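Local coordinates for protein sulfate transporter 4.1, chloroplastic (Arabidopsis thaliana, PDB 7LHV) that cotransports protons and sulfate across the membrane as a secondary active symporter of the SLC26/SulP family and may help regulate sulfate assimilation, at residues H174-I179 with P324-H329; I179-L184 with K331-T336; L504-G509 with P520-Y525. All coordinates share one frame; numbering follows the deposited sequence.

Contact 1: H174-I179 with P324-H329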
ATOM      1  N   HIS A 174      13.056  27.311 -17.429  1.00 80.37           N
ATOM      2  CA  HIS A 174      13.664  26.441 -16.427  1.00 80.37           C
ATOM      3  C   HIS A 174      13.665  27.098 -15.054  1.00 80.37           C
ATOM      4  O   HIS A 174      13.351  26.455 -14.046  1.00 80.37           O
ATOM      5  CB  HIS A 174      15.094  26.087 -16.830  1.00 80.37           C
ATOM      6  CG  HIS A 174      15.199  24.894 -17.724  1.00 80.37           C
ATOM      7  ND1 HIS A 174      15.640  23.668 -17.276  1.00 80.37           N
ATOM      8  CD2 HIS A 174      14.934  24.739 -19.042  1.00 80.37           C
ATOM      9  CE1 HIS A 174      15.636  22.807 -18.278  1.00 80.37           C
ATOM     10  NE2 HIS A 174      15.212  23.432 -19.362  1.00 80.37           N
ATOM     11  N   ILE A 175      14.018  28.382 -14.997  1.00 70.23           N
ATOM     12  CA  ILE A 175      14.109  29.080 -13.718  1.00 70.23           C
ATOM     13  C   ILE A 175      12.738  29.178 -13.061  1.00 70.23           C
ATOM     14  O   ILE A 175      12.573  28.879 -11.872  1.00 70.23           O
ATOM     15  CB  ILE A 175      14.739  30.468 -13.922  1.00 70.23           C
ATOM     16  CG1 ILE A 175      16.212  30.326 -14.304  1.00 70.23           C
ATOM     17  CG2 ILE A 175      14.565  31.317 -12.681  1.00 70.23           C
ATOM     18  CD1 ILE A 175      16.773  31.531 -15.012  1.00 70.23           C
ATOM     19  N   GLU A 176      11.734  29.611 -13.830  1.00 72.26           N
ATOM     20  CA  GLU A 176      10.389  29.739 -13.281  1.00 72.26           C
ATOM     21  C   GLU A 176       9.836  28.384 -12.866  1.00 72.26           C
ATOM     22  O   GLU A 176       9.157  28.271 -11.841  1.00 72.26           O
ATOM     23  CB  GLU A 176       9.466  30.409 -14.297  1.00 72.26           C
ATOM     24  CG  GLU A 176       9.881  31.818 -14.674  1.00 72.26           C
ATOM     25  CD  GLU A 176       8.920  32.461 -15.653  1.00 72.26           C
ATOM     26  OE1 GLU A 176       7.914  31.814 -16.009  1.00 72.26           O
ATOM     27  OE2 GLU A 176       9.168  33.615 -16.060  1.00 72.26           O
ATOM     28  N   LEU A 177      10.117  27.344 -13.651  1.00 67.17           N
ATOM     29  CA  LEU A 177       9.661  26.007 -13.295  1.00 67.17           C
ATOM     30  C   LEU A 177      10.317  25.523 -12.011  1.00 67.17           C
ATOM     31  O   LEU A 177       9.659  24.906 -11.170  1.00 67.17           O
ATOM     32  CB  LEU A 177       9.933  25.039 -14.443  1.00 67.17           C
ATOM     33  CG  LEU A 177       8.908  25.054 -15.575  1.00 67.17           C
ATOM     34  CD1 LEU A 177       9.405  24.229 -16.747  1.00 67.17           C
ATOM     35  CD2 LEU A 177       7.576  24.533 -15.080  1.00 67.17           C
ATOM     36  N   ALA A 178      11.613  25.793 -11.836  1.00 58.94           N
ATOM     37  CA  ALA A 178      12.292  25.388 -10.607  1.00 58.94           C
ATOM     38  C   ALA A 178      11.740  26.131  -9.395  1.00 58.94           C
ATOM     39  O   ALA A 178      11.539  25.533  -8.329  1.00 58.94           O
ATOM     40  CB  ALA A 178      13.795  25.617 -10.737  1.00 58.94           C
ATOM     41  N   ILE A 179      11.485  27.432  -9.535  1.00 56.51           N
ATOM     42  CA  ILE A 179      10.939  28.205  -8.423  1.00 56.51           C
ATOM     43  C   ILE A 179       9.532  27.727  -8.073  1.00 56.51           C
ATOM     44  O   ILE A 179       9.179  27.586  -6.891  1.00 56.51           O
ATOM     45  CB  ILE A 179      10.968  29.705  -8.759  1.00 56.51           C
ATOM     46  CG1 ILE A 179      12.413  30.182  -8.897  1.00 56.51           C
ATOM     47  CG2 ILE A 179      10.254  30.503  -7.695  1.00 56.51           C
ATOM     48  CD1 ILE A 179      12.546  31.526  -9.561  1.00 56.51           C
ATOM     49  N   PRO A 324       5.797  33.477  -8.224  1.00 80.25           N
ATOM     50  CA  PRO A 324       5.914  32.671  -9.446  1.00 80.25           C
ATOM     51  C   PRO A 324       4.870  33.075 -10.479  1.00 80.25           C
ATOM     52  O   PRO A 324       3.750  33.463 -10.144  1.00 80.25           O
ATOM     53  CB  PRO A 324       5.688  31.239  -8.949  1.00 80.25           C
ATOM     54  CG  PRO A 324       6.030  31.286  -7.491  1.00 80.25           C
ATOM     55  CD  PRO A 324       5.606  32.644  -7.026  1.00 80.25           C
ATOM     56  N   ARG A 325       5.254  32.980 -11.752  1.00 87.46           N
ATOM     57  CA  ARG A 325       4.381  33.370 -12.850  1.00 87.46           C
ATOM     58  C   ARG A 325       4.005  32.222 -13.777  1.00 87.46           C
ATOM     59  O   ARG A 325       3.287  32.453 -14.757  1.00 87.46           O
ATOM     60  CB  ARG A 325       5.030  34.481 -13.688  1.00 87.46           C
ATOM     61  CG  ARG A 325       4.792  35.887 -13.173  1.00 87.46           C
ATOM     62  CD  ARG A 325       5.899  36.320 -12.234  1.00 87.46           C
ATOM     63  NE  ARG A 325       7.216  36.144 -12.836  1.00 87.46           N
ATOM     64  CZ  ARG A 325       7.795  37.025 -13.641  1.00 87.46           C
ATOM     65  NH1 ARG A 325       7.202  38.163 -13.963  1.00 87.46           N
ATOM     66  NH2 ARG A 325       9.001  36.757 -14.135  1.00 87.46           N
ATOM     67  N   SER A 326       4.455  31.003 -13.505  1.00 79.24           N
ATOM     68  CA  SER A 326       4.236  29.870 -14.395  1.00 79.24           C
ATOM     69  C   SER A 326       3.351  28.815 -13.743  1.00 79.24           C
ATOM     70  O   SER A 326       3.631  27.617 -13.813  1.00 79.24           O
ATOM     71  CB  SER A 326       5.562  29.255 -14.834  1.00 79.24           C
ATOM     72  OG  SER A 326       6.172  30.033 -15.848  1.00 79.24           O
ATOM     73  N   PHE A 327       2.257  29.252 -13.115  1.00 71.09           N
ATOM     74  CA  PHE A 327       1.334  28.312 -12.488  1.00 71.09           C
ATOM     75  C   PHE A 327       0.679  27.381 -13.502  1.00 71.09           C
ATOM     76  O   PHE A 327       0.118  26.353 -13.108  1.00 71.09           O
ATOM     77  CB  PHE A 327       0.261  29.073 -11.711  1.00 71.09           C
ATOM     78  CG  PHE A 327       0.652  29.400 -10.303  1.00 71.09           C
ATOM     79  CD1 PHE A 327       0.474  28.475  -9.290  1.00 71.09           C
ATOM     80  CD2 PHE A 327       1.199  30.630  -9.990  1.00 71.09           C
ATOM     81  CE1 PHE A 327       0.831  28.773  -7.994  1.00 71.09           C
ATOM     82  CE2 PHE A 327       1.558  30.935  -8.694  1.00 71.09           C
ATOM     83  CZ  PHE A 327       1.375  30.005  -7.693  1.00 71.09           C
ATOM     84  N   ASP A 328       0.745  27.716 -14.794  1.00 74.53           N
ATOM     85  CA  ASP A 328       0.079  26.920 -15.819  1.00 74.53           C
ATOM     86  C   ASP A 328       0.643  25.507 -15.896  1.00 74.53           C
ATOM     87  O   ASP A 328      -0.077  24.573 -16.270  1.00 74.53           O
ATOM     88  CB  ASP A 328       0.202  27.614 -17.175  1.00 74.53           C
ATOM     89  CG  ASP A 328      -0.606  28.898 -17.246  1.00 74.53           C
ATOM     90  OD1 ASP A 328      -1.641  28.988 -16.551  1.00 74.53           O
ATOM     91  OD2 ASP A 328      -0.205  29.814 -17.998  1.00 74.53           O
ATOM     92  N   HIS A 329       1.915  25.328 -15.549  1.00 69.06           N
ATOM     93  CA  HIS A 329       2.539  24.013 -15.534  1.00 69.06           C
ATOM     94  C   HIS A 329       2.448  23.338 -14.177  1.00 69.06           C
ATOM     95  O   HIS A 329       2.991  22.242 -14.009  1.00 69.06           O
ATOM     96  CB  HIS A 329       4.010  24.114 -15.946  1.00 69.06           C
ATOM     97  CG  HIS A 329       4.222  24.628 -17.334  1.00 69.06           C
ATOM     98  ND1 HIS A 329       4.314  23.800 -18.430  1.00 69.06           N
ATOM     99  CD2 HIS A 329       4.382  25.888 -17.799  1.00 69.06           C
ATOM    100  CE1 HIS A 329       4.510  24.528 -19.515  1.00 69.06           C
ATOM    101  NE2 HIS A 329       4.556  25.799 -19.158  1.00 69.06           N
TER
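E176 and S326 carry the polar centre of this contact: S326 OG donates a hydrogen bond to E176 OE1, modelled at 2.5 Å, although at this resolution the shortness itself says little. CG of E176 stands anti to the carbonyl carbon (chi1 -62°); from there the chain runs out extended and brings the carboxylate to the loop. Its other oxygen is the one nearer R325. E176 OE2 and R325 NH2 are 3.7 Å apart, a long salt bridge in which OE2 sits well out of the guanidinium plane and no N-H points at it; the pair attracts by charge alone. E176 lies in the first turn of helix 173-194, an end that would also be expected to favour a negative charge.

Apolar groups extend the contact beyond the carboxylate. L177 sends CD2 against H329, 3.7 Å from its CB, while I166 of helix 153-166 touches both residues. Past R325, I179 CG2 meets the ring of P324 more loosely, 4.3 Å from its CG, and L183 one turn further on also packs on P324.

What results is a connecting loop fastened to the start of a membrane helix: the pairing ties helix 173-194 to residues 324-329, which lead straight into helix 330-358, far apart in sequence within the SLC26/SulP transmembrane domain.

Contact 2: I179-L184 with K331-T336; sequences ILLALL and KTLLPT
L333 packs against L180, L181 and L184 where two helices of the SLC26/SulP transmembrane domain cross, 173-194 and 330-358. The short segments run at 62° to one another with their axes 9.8 Å apart, and the interface is wholly apolar in its side-chain contacts.

The tight part is built round L333, whose CB points at the opposing helix. Its CD1 reaches L180 CD2 at 3.6 Å, the two side chains meeting at a slant. On CB of the same leucine rests L184 CD1, 3.7 Å away, with the two side chains about perpendicular. L181 completes the group. Its CG is anti to the backbone N (chi1 -167°), and CD1 ends 3.9 Å from L333 CB, with L333 CD2 also close by. I166 and V159 of helix 153-166 touch L333 and L181 respectively, so a third helix borders this cluster.

The other side of helix 330-358 is looser. L334 turns its CB away from helix 173-194 and is exposed, as is K331, whose CB also points away. P335 belongs to the pocket of a bound sphingosine-1-phosphate. Here the helix is kinked: the N atoms of P335 and T336 make no bond to the preceding turn, P335 having no N-H to give. Separately, L333 O takes a hydrogen bond from S337 OG, and that same carbonyl oxygen lies 3.8 Å from L181 CD1.

At the kink, T336 turns to the interface. Its methyl is anti to the backbone N, and T336 CG2 meets L181 CD2 at 3.9 Å, the two side chains crossing at about a right angle.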
ATOM      1  N   ILE A 179      11.485  27.432  -9.535  1.00 56.51           N
ATOM      2  CA  ILE A 179      10.939  28.205  -8.423  1.00 56.51           C
ATOM      3  C   ILE A 179       9.532  27.727  -8.073  1.00 56.51           C
ATOM      4  O   ILE A 179       9.179  27.586  -6.891  1.00 56.51           O
ATOM      5  CB  ILE A 179      10.968  29.705  -8.759  1.00 56.51           C
ATOM      6  CG1 ILE A 179      12.413  30.182  -8.897  1.00 56.51           C
ATOM      7  CG2 ILE A 179      10.254  30.503  -7.695  1.00 56.51           C
ATOM      8  CD1 ILE A 179      12.546  31.526  -9.561  1.00 56.51           C
ATOM      9  N   LEU A 180       8.706  27.465  -9.088  1.00 56.32           N
ATOM     10  CA  LEU A 180       7.374  26.930  -8.834  1.00 56.32           C
ATOM     11  C   LEU A 180       7.446  25.555  -8.189  1.00 56.32           C
ATOM     12  O   LEU A 180       6.631  25.224  -7.319  1.00 56.32           O
ATOM     13  CB  LEU A 180       6.577  26.869 -10.135  1.00 56.32           C
ATOM     14  CG  LEU A 180       5.210  26.193 -10.043  1.00 56.32           C
ATOM     15  CD1 LEU A 180       4.228  27.065  -9.287  1.00 56.32           C
ATOM     16  CD2 LEU A 180       4.691  25.861 -11.424  1.00 56.32           C
ATOM     17  N   LEU A 181       8.408  24.732  -8.608  1.00 52.48           N
ATOM     18  CA  LEU A 181       8.590  23.427  -7.990  1.00 52.48           C
ATOM     19  C   LEU A 181       8.950  23.570  -6.522  1.00 52.48           C
ATOM     20  O   LEU A 181       8.465  22.809  -5.679  1.00 52.48           O
ATOM     21  CB  LEU A 181       9.669  22.646  -8.738  1.00 52.48           C
ATOM     22  CG  LEU A 181       9.788  21.159  -8.429  1.00 52.48           C
ATOM     23  CD1 LEU A 181       8.473  20.473  -8.679  1.00 52.48           C
ATOM     24  CD2 LEU A 181      10.870  20.542  -9.286  1.00 52.48           C
ATOM     25  N   ALA A 182       9.798  24.545  -6.196  1.00 50.64           N
ATOM     26  CA  ALA A 182      10.132  24.792  -4.798  1.00 50.64           C
ATOM     27  C   ALA A 182       8.906  25.217  -4.002  1.00 50.64           C
ATOM     28  O   ALA A 182       8.705  24.766  -2.869  1.00 50.64           O
ATOM     29  CB  ALA A 182      11.232  25.846  -4.700  1.00 50.64           C
ATOM     30  N   LEU A 183       8.075  26.090  -4.579  1.00 51.41           N
ATOM     31  CA  LEU A 183       6.858  26.515  -3.887  1.00 51.41           C
ATOM     32  C   LEU A 183       5.911  25.346  -3.651  1.00 51.41           C
ATOM     33  O   LEU A 183       5.337  25.208  -2.563  1.00 51.41           O
ATOM     34  CB  LEU A 183       6.155  27.611  -4.683  1.00 51.41           C
ATOM     35  CG  LEU A 183       4.806  28.062  -4.125  1.00 51.41           C
ATOM     36  CD1 LEU A 183       4.985  28.735  -2.782  1.00 51.41           C
ATOM     37  CD2 LEU A 183       4.110  28.987  -5.101  1.00 51.41           C
ATOM     38  N   LEU A 184       5.728  24.496  -4.663  1.00 49.20           N
ATOM     39  CA  LEU A 184       4.851  23.340  -4.510  1.00 49.20           C
ATOM     40  C   LEU A 184       5.397  22.370  -3.471  1.00 49.20           C
ATOM     41  O   LEU A 184       4.636  21.811  -2.674  1.00 49.20           O
ATOM     42  CB  LEU A 184       4.667  22.638  -5.853  1.00 49.20           C
ATOM     43  CG  LEU A 184       3.965  23.440  -6.947  1.00 49.20           C
ATOM     44  CD1 LEU A 184       4.064  22.716  -8.272  1.00 49.20           C
ATOM     45  CD2 LEU A 184       2.519  23.693  -6.578  1.00 49.20           C
ATOM     46  N   LYS A 331       0.204  21.704 -12.525  1.00 69.98           N
ATOM     47  CA  LYS A 331      -0.346  20.351 -12.482  1.00 69.98           C
ATOM     48  C   LYS A 331       0.642  19.317 -13.005  1.00 69.98           C
ATOM     49  O   LYS A 331       0.591  18.149 -12.602  1.00 69.98           O
ATOM     50  CB  LYS A 331      -1.656  20.280 -13.266  1.00 69.98           C
ATOM     51  CG  LYS A 331      -2.775  21.122 -12.675  1.00 69.98           C
ATOM     52  CD  LYS A 331      -4.026  21.089 -13.539  1.00 69.98           C
ATOM     53  CE  LYS A 331      -5.109  22.008 -12.992  1.00 69.98           C
ATOM     54  NZ  LYS A 331      -6.319  22.025 -13.866  1.00 69.98           N
ATOM     55  N   THR A 332       1.544  19.720 -13.896  1.00 68.91           N
ATOM     56  CA  THR A 332       2.560  18.796 -14.381  1.00 68.91           C
ATOM     57  C   THR A 332       3.592  18.489 -13.303  1.00 68.91           C
ATOM     58  O   THR A 332       4.256  17.448 -13.359  1.00 68.91           O
ATOM     59  CB  THR A 332       3.235  19.386 -15.619  1.00 68.91           C
ATOM     60  OG1 THR A 332       2.226  19.818 -16.539  1.00 68.91           O
ATOM     61  CG2 THR A 332       4.117  18.355 -16.307  1.00 68.91           C
ATOM     62  N   LEU A 333       3.740  19.376 -12.318  1.00 60.42           N
ATOM     63  CA  LEU A 333       4.813  19.281 -11.340  1.00 60.42           C
ATOM     64  C   LEU A 333       4.407  18.604 -10.036  1.00 60.42           C
ATOM     65  O   LEU A 333       5.267  18.408  -9.175  1.00 60.42           O
ATOM     66  CB  LEU A 333       5.371  20.672 -11.040  1.00 60.42           C
ATOM     67  CG  LEU A 333       6.111  21.278 -12.231  1.00 60.42           C
ATOM     68  CD1 LEU A 333       6.435  22.740 -11.993  1.00 60.42           C
ATOM     69  CD2 LEU A 333       7.361  20.480 -12.546  1.00 60.42           C
ATOM     70  N   LEU A 334       3.135  18.250  -9.857  1.00 58.68           N
ATOM     71  CA  LEU A 334       2.756  17.490  -8.666  1.00 58.68           C
ATOM     72  C   LEU A 334       3.494  16.160  -8.552  1.00 58.68           C
ATOM     73  O   LEU A 334       3.962  15.839  -7.445  1.00 58.68           O
ATOM     74  CB  LEU A 334       1.237  17.282  -8.625  1.00 58.68           C
ATOM     75  CG  LEU A 334       0.328  18.388  -8.069  1.00 58.68           C
ATOM     76  CD1 LEU A 334       0.604  18.633  -6.599  1.00 58.68           C
ATOM     77  CD2 LEU A 334       0.423  19.679  -8.837  1.00 58.68           C
ATOM     78  N   PRO A 335       3.629  15.342  -9.606  1.00 60.65           N
ATOM     79  CA  PRO A 335       4.351  14.069  -9.429  1.00 60.65           C
ATOM     80  C   PRO A 335       5.786  14.245  -8.962  1.00 60.65           C
ATOM     81  O   PRO A 335       6.291  13.397  -8.218  1.00 60.65           O
ATOM     82  CB  PRO A 335       4.274  13.423 -10.821  1.00 60.65           C
ATOM     83  CG  PRO A 335       3.950  14.538 -11.752  1.00 60.65           C
ATOM     84  CD  PRO A 335       3.081  15.456 -10.967  1.00 60.65           C
ATOM     85  N   THR A 336       6.465  15.314  -9.385  1.00 56.56           N
ATOM     86  CA  THR A 336       7.809  15.579  -8.878  1.00 56.56           C
ATOM     87  C   THR A 336       7.763  16.208  -7.490  1.00 56.56           C
ATOM     88  O   THR A 336       8.517  15.807  -6.597  1.00 56.56           O
ATOM     89  CB  THR A 336       8.572  16.477  -9.850  1.00 56.56           C
ATOM     90  OG1 THR A 336       8.705  15.809 -11.110  1.00 56.56           O
ATOM     91  CG2 THR A 336       9.952  16.780  -9.308  1.00 56.56           C
TER

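Contact 3: L504-G509 with P520-Y525; sequences LGRLPG and PEAYTY
The ring of Y523 receives the backbone of G505 and R506 on one face. G505 CA sits 4.2 Å from the ring centroid, only 15° off the normal, a CH-pi contact; with no CB on the glycine, the chain can come over the face, offset toward the rim. R506 N is above the same face, 3.6 Å from the plane and likewise displaced. Y519 meets this ring as well, with the planes steeply inclined, and Y523 OH makes a weak hydrogen bond to I516 O.

The one pairing of flat groups across the contact is the guanidinium of R506 with the ring of Y525, their planes 34° apart. R506 NH1 comes to 2.6 Å from Y525 OH, but the angle is poor and the pair does not count as a hydrogen bond. CG of the arginine is anti to the backbone N, and a bend at chi2 (53°) sets CD near residues 520-525, 3.1 Å from A522 O; the chain then runs on extended to the guanidinium. NH1 passes A522 CB at 3.5 Å, while R506 CG slides by P520 CG at 4.1 Å. L507 CD1 adds a loose touch on Y525 OH, and V639 of helix 635-643 touches both L507 and Y525. P508 follows as the centre of an inverse gamma turn.

Both segments belong to the long loop between strands 501-504 and 527-533, antiparallel neighbours at one end of the STAS-domain sheet. The contact joins the two ends of that loop, close to where it leaves and re-enters the sheet.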
ATOM      1  N   LEU A 504      -1.088 -24.178  20.795  1.00 66.05           N
ATOM      2  CA  LEU A 504      -0.536 -24.314  22.135  1.00 66.05           C
ATOM      3  C   LEU A 504      -0.644 -25.748  22.634  1.00 66.05           C
ATOM      4  O   LEU A 504      -1.554 -26.494  22.269  1.00 66.05           O
ATOM      5  CB  LEU A 504      -1.252 -23.382  23.110  1.00 66.05           C
ATOM      6  CG  LEU A 504      -0.857 -21.910  23.077  1.00 66.05           C
ATOM      7  CD1 LEU A 504      -1.377 -21.276  21.831  1.00 66.05           C
ATOM      8  CD2 LEU A 504      -1.418 -21.203  24.291  1.00 66.05           C
ATOM      9  N   GLY A 505       0.303 -26.124  23.485  1.00 82.69           N
ATOM     10  CA  GLY A 505       0.299 -27.440  24.081  1.00 82.69           C
ATOM     11  C   GLY A 505      -0.193 -27.402  25.509  1.00 82.69           C
ATOM     12  O   GLY A 505      -1.396 -27.273  25.750  1.00 82.69           O
ATOM     13  N   ARG A 506       0.725 -27.505  26.465  1.00 92.47           N
ATOM     14  CA  ARG A 506       0.342 -27.438  27.866  1.00 92.47           C
ATOM     15  C   ARG A 506      -0.238 -26.064  28.177  1.00 92.47           C
ATOM     16  O   ARG A 506       0.091 -25.066  27.530  1.00 92.47           O
ATOM     17  CB  ARG A 506       1.546 -27.735  28.761  1.00 92.47           C
ATOM     18  CG  ARG A 506       1.226 -27.819  30.242  1.00 92.47           C
ATOM     19  CD  ARG A 506       0.092 -28.793  30.516  1.00 92.47           C
ATOM     20  NE  ARG A 506      -0.076 -29.033  31.944  1.00 92.47           N
ATOM     21  CZ  ARG A 506      -0.917 -29.915  32.464  1.00 92.47           C
ATOM     22  NH1 ARG A 506      -1.693 -30.664  31.699  1.00 92.47           N
ATOM     23  NH2 ARG A 506      -0.977 -30.053  33.785  1.00 92.47           N
ATOM     24  N   LEU A 507      -1.121 -26.023  29.176  1.00 92.35           N
ATOM     25  CA  LEU A 507      -1.931 -24.831  29.415  1.00 92.35           C
ATOM     26  C   LEU A 507      -1.091 -23.581  29.643  1.00 92.35           C
ATOM     27  O   LEU A 507      -1.317 -22.581  28.940  1.00 92.35           O
ATOM     28  CB  LEU A 507      -2.878 -25.100  30.587  1.00 92.35           C
ATOM     29  CG  LEU A 507      -3.853 -26.229  30.294  1.00 92.35           C
ATOM     30  CD1 LEU A 507      -4.694 -26.558  31.515  1.00 92.35           C
ATOM     31  CD2 LEU A 507      -4.704 -25.830  29.123  1.00 92.35           C
ATOM     32  N   PRO A 508      -0.088 -23.555  30.576  1.00 92.84           N
ATOM     33  CA  PRO A 508       0.826 -22.408  30.654  1.00 92.84           C
ATOM     34  C   PRO A 508       1.980 -22.534  29.666  1.00 92.84           C
ATOM     35  O   PRO A 508       3.143 -22.320  30.008  1.00 92.84           O
ATOM     36  CB  PRO A 508       1.305 -22.458  32.108  1.00 92.84           C
ATOM     37  CG  PRO A 508       1.334 -23.900  32.414  1.00 92.84           C
ATOM     38  CD  PRO A 508       0.215 -24.541  31.631  1.00 92.84           C
ATOM     39  N   GLY A 509       1.652 -22.886  28.424  1.00 85.36           N
ATOM     40  CA  GLY A 509       2.667 -23.098  27.415  1.00 85.36           C
ATOM     41  C   GLY A 509       2.516 -22.189  26.217  1.00 85.36           C
ATOM     42  O   GLY A 509       1.754 -21.219  26.246  1.00 85.36           O
ATOM     43  N   PRO A 520       5.573 -32.130  30.405  1.00113.18           N
ATOM     44  CA  PRO A 520       5.399 -32.222  31.862  1.00113.18           C
ATOM     45  C   PRO A 520       4.316 -33.218  32.259  1.00113.18           C
ATOM     46  O   PRO A 520       3.373 -32.871  32.978  1.00113.18           O
ATOM     47  CB  PRO A 520       5.027 -30.788  32.260  1.00113.18           C
ATOM     48  CG  PRO A 520       4.403 -30.211  31.042  1.00113.18           C
ATOM     49  CD  PRO A 520       5.115 -30.836  29.870  1.00113.18           C
ATOM     50  N   GLU A 521       4.443 -34.452  31.758  1.00114.15           N
ATOM     51  CA  GLU A 521       3.560 -35.586  32.032  1.00114.15           C
ATOM     52  C   GLU A 521       2.202 -35.422  31.358  1.00114.15           C
ATOM     53  O   GLU A 521       1.393 -36.356  31.351  1.00114.15           O
ATOM     54  CB  GLU A 521       3.382 -35.800  33.539  1.00114.15           C
ATOM     55  CG  GLU A 521       4.679 -36.034  34.297  1.00114.15           C
ATOM     56  CD  GLU A 521       4.499 -35.944  35.801  1.00114.15           C
ATOM     57  OE1 GLU A 521       3.377 -35.629  36.249  1.00114.15           O
ATOM     58  OE2 GLU A 521       5.480 -36.191  36.533  1.00114.15           O
ATOM     59  N   ALA A 522       1.949 -34.250  30.783  1.00105.77           N
ATOM     60  CA  ALA A 522       0.722 -34.000  30.030  1.00105.77           C
ATOM     61  C   ALA A 522       0.937 -32.741  29.212  1.00105.77           C
ATOM     62  O   ALA A 522       1.104 -31.660  29.784  1.00105.77           O
ATOM     63  CB  ALA A 522      -0.481 -33.847  30.961  1.00105.77           C
ATOM     64  N   TYR A 523       0.936 -32.867  27.887  1.00 97.78           N
ATOM     65  CA  TYR A 523       1.200 -31.722  27.026  1.00 97.78           C
ATOM     66  C   TYR A 523       0.005 -31.361  26.154  1.00 97.78           C
ATOM     67  O   TYR A 523      -0.469 -30.223  26.212  1.00 97.78           O
ATOM     68  CB  TYR A 523       2.440 -31.994  26.170  1.00 97.78           C
ATOM     69  CG  TYR A 523       3.116 -30.738  25.687  1.00 97.78           C
ATOM     70  CD1 TYR A 523       3.607 -29.804  26.585  1.00 97.78           C
ATOM     71  CD2 TYR A 523       3.280 -30.494  24.333  1.00 97.78           C
ATOM     72  CE1 TYR A 523       4.231 -28.655  26.149  1.00 97.78           C
ATOM     73  CE2 TYR A 523       3.904 -29.351  23.888  1.00 97.78           C
ATOM     74  CZ  TYR A 523       4.376 -28.435  24.798  1.00 97.78           C
ATOM     75  OH  TYR A 523       4.999 -27.293  24.355  1.00 97.78           O
ATOM     76  N   THR A 524      -0.506 -32.291  25.356  1.00 93.05           N
ATOM     77  CA  THR A 524      -1.635 -32.023  24.479  1.00 93.05           C
ATOM     78  C   THR A 524      -2.771 -32.987  24.790  1.00 93.05           C
ATOM     79  O   THR A 524      -2.553 -34.080  25.323  1.00 93.05           O
ATOM     80  CB  THR A 524      -1.238 -32.136  23.001  1.00 93.05           C
ATOM     81  OG1 THR A 524      -2.270 -31.567  22.187  1.00 93.05           O
ATOM     82  CG2 THR A 524      -1.027 -33.588  22.606  1.00 93.05           C
ATOM     83  N   TYR A 525      -3.987 -32.562  24.467  1.00 88.33           N
ATOM     84  CA  TYR A 525      -5.189 -33.334  24.745  1.00 88.33           C
ATOM     85  C   TYR A 525      -5.842 -33.770  23.441  1.00 88.33           C
ATOM     86  O   TYR A 525      -5.932 -32.991  22.489  1.00 88.33           O
ATOM     87  CB  TYR A 525      -6.180 -32.523  25.581  1.00 88.33           C
ATOM     88  CG  TYR A 525      -5.610 -32.025  26.886  1.00 88.33           C
ATOM     89  CD1 TYR A 525      -5.454 -32.882  27.967  1.00 88.33           C
ATOM     90  CD2 TYR A 525      -5.228 -30.699  27.042  1.00 88.33           C
ATOM     91  CE1 TYR A 525      -4.934 -32.433  29.164  1.00 88.33           C
ATOM     92  CE2 TYR A 525      -4.707 -30.242  28.235  1.00 88.33           C
ATOM     93  CZ  TYR A 525      -4.562 -31.115  29.293  1.00 88.33           C
ATOM     94  OH  TYR A 525      -4.045 -30.666  30.484  1.00 88.33           O
TER

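In the fold
Contacts 1 and 2 are consecutive parts of one interface in the transmembrane domain. Their centres lie 8 Å apart, they share I179, and both use helix 173-194: its first turns meet the loop ahead of helix 330-358, the next ones that helix itself. L177 CD2 and L333 CD1, 3.7 Å apart, bridge the two, as does L183, which packs on F327. Contact 2 also lies near a lipid site, with the side chain of T336 about 7 Å from a bound sphingosine-1-phosphate. Contact 3 is remote, in the STAS region beyond the chain's centre: its centre is 71 Å from that of contact 1 and 62 Å from that of contact 2.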